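Local coordinates for dioxygenase (Pseudomonas brassicacearum, PDB 5V2D), which probably cleaves the central double bond of lignin-derived stilbenes with molecular oxygen, using a non-haem iron centre, at residues Asp107-Leu110 and Ala111-Glu115. Residues are numbered along the deposited sequence; the frame is centred on the assembly and turned at random.
Sequences DRLL and AQRRE
Leu-109 lays its branched end against the guanidinium of Arg-113, one turn further along the helix: CD2 sits 4.0 Å above one face of the flat group, offset toward its rim, while CG comes to 4.1 Å from Arg-113 NE. The leucine reaches there because its CG is anti to the backbone N (chi1 179°), and the arginine, extended from CG to NE, runs out to meet it. Hydrocarbon suits this place, since it can cover a guanidinium face without competing for the N-H groups in its plane; NE hydrogen-bonds Gln-70 OE1 and NH2 forms a salt bridge with Glu-42 OE1. Both side chains also touch Tyr-103, on the strand that precedes this short helix, 107-115, a rare helical element in the largely beta-stranded fold of the carotenoid-oxygenase family, recognisable as a seven-bladed propeller. Five successive i to i+4 backbone hydrogen bonds hold the helix, among them Arg-113 N to Leu-109 O at 2.9 Å. On another side, Arg-108 and Gln-112 lie side by side and point the same way; Arg-108 NE and Gln-112 NE2, both donors and so not bonded to each other, are 4.1 Å apart, with the guanidinium and amide planes 34° apart. Each long polar chain spends its end on a loop, Arg-108 NH2 on the carbonyl of Asn-137 and Gln-112 NE2 on Asn-120 OD1.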
loop_
_atom_site.group_PDB
_atom_site.type_symbol
_atom_site.label_atom_id
_atom_site.label_comp_id
_atom_site.label_asym_id
_atom_site.label_seq_id
_atom_site.Cartn_x
_atom_site.Cartn_y
_atom_site.Cartn_z
ATOM N N ASP A 107 -9.272 -11.132 -14.580
ATOM C CA ASP A 107 -9.606 -11.258 -15.989
ATOM C C ASP A 107 -8.392 -10.768 -16.842
ATOM O O ASP A 107 -8.119 -11.322 -17.872
ATOM C CB ASP A 107 -10.784 -10.415 -16.405
ATOM C CG ASP A 107 -12.087 -10.790 -15.733
ATOM O OD1 ASP A 107 -12.224 -11.813 -15.145
ATOM O OD2 ASP A 107 -13.084 -10.026 -15.883
ATOM N N ARG A 108 -7.722 -9.718 -16.393
ATOM C CA ARG A 108 -6.594 -9.148 -17.114
ATOM C C ARG A 108 -5.459 -10.177 -17.273
ATOM O O ARG A 108 -4.913 -10.350 -18.371
ATOM C CB ARG A 108 -6.065 -7.933 -16.412
ATOM C CG ARG A 108 -4.750 -7.379 -16.941
ATOM C CD ARG A 108 -4.469 -6.010 -16.349
ATOM N NE ARG A 108 -3.122 -5.502 -16.589
ATOM C CZ ARG A 108 -2.785 -4.221 -16.558
ATOM N NH1 ARG A 108 -1.488 -3.884 -16.702
ATOM N NH2 ARG A 108 -3.667 -3.270 -16.399
ATOM N N LEU A 109 -5.091 -10.799 -16.165
ATOM C CA LEU A 109 -4.089 -11.848 -16.211
ATOM C C LEU A 109 -4.499 -13.000 -17.137
ATOM O O LEU A 109 -3.693 -13.513 -17.901
ATOM C CB LEU A 109 -3.757 -12.372 -14.849
ATOM C CG LEU A 109 -2.715 -13.503 -14.803
ATOM C CD1 LEU A 109 -1.361 -13.008 -15.188
ATOM C CD2 LEU A 109 -2.539 -14.075 -13.422
ATOM N N LEU A 110 -5.720 -13.465 -17.002
ATOM C CA LEU A 110 -6.121 -14.630 -17.777
ATOM C C LEU A 110 -6.196 -14.311 -19.272
ATOM O O LEU A 110 -5.944 -15.182 -20.105
ATOM C CB LEU A 110 -7.466 -15.171 -17.287
ATOM C CG LEU A 110 -7.440 -15.784 -15.901
ATOM C CD1 LEU A 110 -8.762 -16.322 -15.450
ATOM C CD2 LEU A 110 -6.368 -16.846 -15.717
ATOM N N ALA A 111 -6.546 -13.080 -19.624
ATOM C CA ALA A 111 -6.519 -12.712 -21.028
ATOM C C ALA A 111 -5.060 -12.718 -21.570
ATOM O O ALA A 111 -4.781 -13.176 -22.671
ATOM C CB ALA A 111 -7.228 -11.383 -21.278
ATOM N N GLN A 112 -4.136 -12.188 -20.785
ATOM C CA GLN A 112 -2.730 -12.198 -21.212
ATOM C C GLN A 112 -2.226 -13.602 -21.333
ATOM O O GLN A 112 -1.523 -13.905 -22.318
ATOM C CB GLN A 112 -1.837 -11.375 -20.241
ATOM C CG GLN A 112 -2.169 -9.898 -20.214
ATOM C CD GLN A 112 -1.104 -9.040 -19.530
ATOM O OE1 GLN A 112 -0.066 -9.600 -19.120
ATOM N NE2 GLN A 112 -1.255 -7.671 -19.579
ATOM N N ARG A 113 -2.579 -14.473 -20.397
ATOM C CA ARG A 113 -2.164 -15.865 -20.497
ATOM C C ARG A 113 -2.796 -16.555 -21.750
ATOM O O ARG A 113 -2.165 -17.354 -22.391
ATOM C CB ARG A 113 -2.535 -16.669 -19.270
ATOM C CG ARG A 113 -1.619 -16.342 -18.058
ATOM C CD ARG A 113 -1.951 -17.217 -16.918
ATOM N NE ARG A 113 -1.015 -17.054 -15.825
ATOM C CZ ARG A 113 -0.947 -17.860 -14.777
ATOM N NH1 ARG A 113 -1.899 -18.795 -14.521
ATOM N NH2 ARG A 113 0.034 -17.662 -13.874
ATOM N N ARG A 114 -3.993 -16.191 -22.081
ATOM C CA ARG A 114 -4.653 -16.739 -23.289
ATOM C C ARG A 114 -3.901 -16.347 -24.545
ATOM O O ARG A 114 -3.670 -17.171 -25.377
ATOM C CB ARG A 114 -6.077 -16.210 -23.349
ATOM C CG ARG A 114 -6.953 -16.752 -24.499
ATOM C CD ARG A 114 -8.253 -15.933 -24.562
ATOM N NE ARG A 114 -7.988 -14.635 -25.192
ATOM C CZ ARG A 114 -8.391 -13.459 -24.721
ATOM N NH1 ARG A 114 -9.175 -13.349 -23.618
ATOM N NH2 ARG A 114 -8.072 -12.349 -25.398
ATOM N N GLU A 115 -3.465 -15.110 -24.662
ATOM C CA GLU A 115 -2.707 -14.690 -25.792
ATOM C C GLU A 115 -1.217 -14.918 -25.693
ATOM O O GLU A 115 -0.551 -14.772 -26.676
ATOM C CB GLU A 115 -2.939 -13.235 -26.085
ATOM C CG GLU A 115 -4.428 -12.874 -26.264
ATOM C CD GLU A 115 -5.090 -13.604 -27.453
ATOM O OE1 GLU A 115 -4.349 -13.842 -28.434
ATOM O OE2 GLU A 115 -6.300 -13.881 -27.407
#